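CSOR (Streptomyces lividans, PDB 4UIG) probably represses transcription of copper-responsive genes by binding operator DNA, and releases it when copper(I) binds, as other CsoR-family repressors do. Local coordinates at residues A52-R57 / Q93-Q98. Numbering follows the deposited sequence.
Sequences AEHLKR and QSFALQ
His54 and Phe95 mark the register of two antiparallel helical segments, 52-57 of helix 46-73 and 93-98 of helix 78-114, whose axes approach to 11.0 Å with directions 165° apart. Such a separation suits a long side chain: Arg57 spans it, extended from CG to NE, and donates from NH1 to Ser94 OG at 2.7 Å. Serine fits here because its short side chain sets a hydroxyl acceptor close to its own helix. One turn back from Arg57, Glu53 OE2 accepts the Arg57 NE hydrogen at 2.8 Å on its syn side, a salt bridge lying close to the guanidinium plane. With an alanine here instead of Glu53, Arg57 NE would lose its carboxylate mate, and the guanidinium is likely to be freer to turn. The Gln98 CG methylene lies over one guanidinium face. In an offset edge-to-face pair the edge of Phe95 is turned toward the face of His54, planes at 85°, with Phe95 CE1 3.8 Å from His54 CB. Imidazole suits this buried place because it can pack against a ring while NE2 hydrogen-bonds Glu102; Phe95 also packs on Val85 of a second subunit. Held at NE and NH1, the guanidinium has little freedom to rotate, and Glu53 probably offsets its charge between the helices.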
loop_
_atom_site.group_PDB
_atom_site.type_symbol
_atom_site.label_atom_id
_atom_site.label_comp_id
_atom_site.label_asym_id
_atom_site.label_seq_id
_atom_site.Cartn_x
_atom_site.Cartn_y
_atom_site.Cartn_z
ATOM N N ALA A 52 26.676 6.783 1.598
ATOM C CA ALA A 52 26.512 8.180 1.915
ATOM C C ALA A 52 25.107 8.716 1.522
ATOM O O ALA A 52 24.548 9.537 2.238
ATOM C CB ALA A 52 27.590 9.004 1.246
ATOM N N GLU A 53 24.554 8.252 0.411
ATOM C CA GLU A 53 23.230 8.714 -0.029
ATOM C C GLU A 53 22.109 8.061 0.790
ATOM O O GLU A 53 21.129 8.724 1.152
ATOM C CB GLU A 53 23.051 8.551 -1.558
ATOM C CG GLU A 53 22.327 7.324 -2.099
ATOM C CD GLU A 53 20.846 7.560 -2.439
ATOM O OE1 GLU A 53 20.538 8.525 -3.190
ATOM O OE2 GLU A 53 19.987 6.763 -1.952
ATOM N N HIS A 54 22.267 6.782 1.128
ATOM C CA HIS A 54 21.367 6.140 2.070
ATOM C C HIS A 54 21.326 6.903 3.386
ATOM O O HIS A 54 20.230 7.169 3.929
ATOM C CB HIS A 54 21.746 4.702 2.363
ATOM C CG HIS A 54 21.646 3.783 1.193
ATOM N ND1 HIS A 54 20.857 4.040 0.095
ATOM C CD2 HIS A 54 22.232 2.584 0.960
ATOM C CE1 HIS A 54 20.978 3.051 -0.772
ATOM N NE2 HIS A 54 21.798 2.149 -0.263
ATOM N N LEU A 55 22.484 7.247 3.915
ATOM C CA LEU A 55 22.507 7.960 5.190
ATOM C C LEU A 55 21.895 9.367 5.103
ATOM O O LEU A 55 21.277 9.820 6.058
ATOM C CB LEU A 55 23.924 8.037 5.777
ATOM C CG LEU A 55 24.515 6.687 6.275
ATOM C CD1 LEU A 55 25.955 6.812 6.692
ATOM C CD2 LEU A 55 23.759 6.108 7.435
ATOM N N LYS A 56 22.147 10.076 3.994
ATOM C CA LYS A 56 21.507 11.390 3.747
ATOM C C LYS A 56 19.957 11.268 3.691
ATOM O O LYS A 56 19.280 11.973 4.402
ATOM C CB LYS A 56 22.081 12.022 2.460
ATOM C CG LYS A 56 21.648 13.454 2.136
ATOM C CD LYS A 56 22.263 13.890 0.807
ATOM C CE LYS A 56 21.932 15.325 0.445
ATOM N NZ LYS A 56 22.144 15.529 -1.015
ATOM N N ARG A 57 19.427 10.336 2.916
ATOM C CA ARG A 57 17.997 10.086 2.870
ATOM C C ARG A 57 17.449 9.816 4.271
ATOM O O ARG A 57 16.378 10.301 4.605
ATOM C CB ARG A 57 17.644 8.872 2.018
ATOM C CG ARG A 57 17.630 9.003 0.491
ATOM C CD ARG A 57 17.358 7.586 -0.054
ATOM N NE ARG A 57 17.279 7.453 -1.513
ATOM C CZ ARG A 57 16.164 7.421 -2.247
ATOM N NH1 ARG A 57 14.966 7.538 -1.710
ATOM N NH2 ARG A 57 16.260 7.273 -3.563
ATOM N N GLN A 93 9.626 4.319 1.626
ATOM C CA GLN A 93 9.362 3.368 0.550
ATOM C C GLN A 93 10.322 3.508 -0.569
ATOM O O GLN A 93 10.763 2.538 -1.166
ATOM C CB GLN A 93 7.944 3.537 0.035
ATOM C CG GLN A 93 6.954 2.913 0.963
ATOM C CD GLN A 93 5.518 3.090 0.501
ATOM O OE1 GLN A 93 5.238 3.328 -0.702
ATOM N NE2 GLN A 93 4.590 2.921 1.434
ATOM N N SER A 94 10.630 4.732 -0.886
ATOM C CA SER A 94 11.627 5.011 -1.843
ATOM C C SER A 94 13.049 4.533 -1.438
ATOM O O SER A 94 13.798 3.987 -2.264
ATOM C CB SER A 94 11.577 6.475 -2.181
ATOM O OG SER A 94 12.681 6.760 -2.925
ATOM N N PHE A 95 13.412 4.729 -0.177
ATOM C CA PHE A 95 14.634 4.133 0.378
ATOM C C PHE A 95 14.617 2.580 0.254
ATOM O O PHE A 95 15.609 2.013 -0.195
ATOM C CB PHE A 95 14.798 4.587 1.844
ATOM C CG PHE A 95 15.893 3.882 2.594
ATOM C CD1 PHE A 95 17.224 4.115 2.282
ATOM C CD2 PHE A 95 15.593 3.008 3.629
ATOM C CE1 PHE A 95 18.244 3.483 3.004
ATOM C CE2 PHE A 95 16.609 2.354 4.347
ATOM C CZ PHE A 95 17.931 2.596 4.026
ATOM N N ALA A 96 13.498 1.941 0.594
ATOM C CA ALA A 96 13.329 0.475 0.532
ATOM C C ALA A 96 13.558 -0.064 -0.893
ATOM O O ALA A 96 14.208 -1.085 -1.076
ATOM C CB ALA A 96 11.967 0.063 1.023
ATOM N N LEU A 97 13.057 0.657 -1.900
ATOM C CA LEU A 97 13.230 0.280 -3.298
ATOM C C LEU A 97 14.668 0.346 -3.753
ATOM O O LEU A 97 15.108 -0.516 -4.525
ATOM C CB LEU A 97 12.363 1.145 -4.223
ATOM C CG LEU A 97 10.864 0.870 -4.246
ATOM C CD1 LEU A 97 10.124 2.011 -4.947
ATOM C CD2 LEU A 97 10.543 -0.458 -4.940
ATOM N N GLN A 98 15.412 1.355 -3.304
ATOM C CA GLN A 98 16.846 1.417 -3.602
ATOM C C GLN A 98 17.639 0.266 -2.986
ATOM O O GLN A 98 18.478 -0.361 -3.653
ATOM C CB GLN A 98 17.452 2.725 -3.163
ATOM C CG GLN A 98 16.728 3.898 -3.791
ATOM C CD GLN A 98 17.682 4.931 -4.267
ATOM O OE1 GLN A 98 17.977 5.873 -3.552
ATOM N NE2 GLN A 98 18.210 4.739 -5.465
#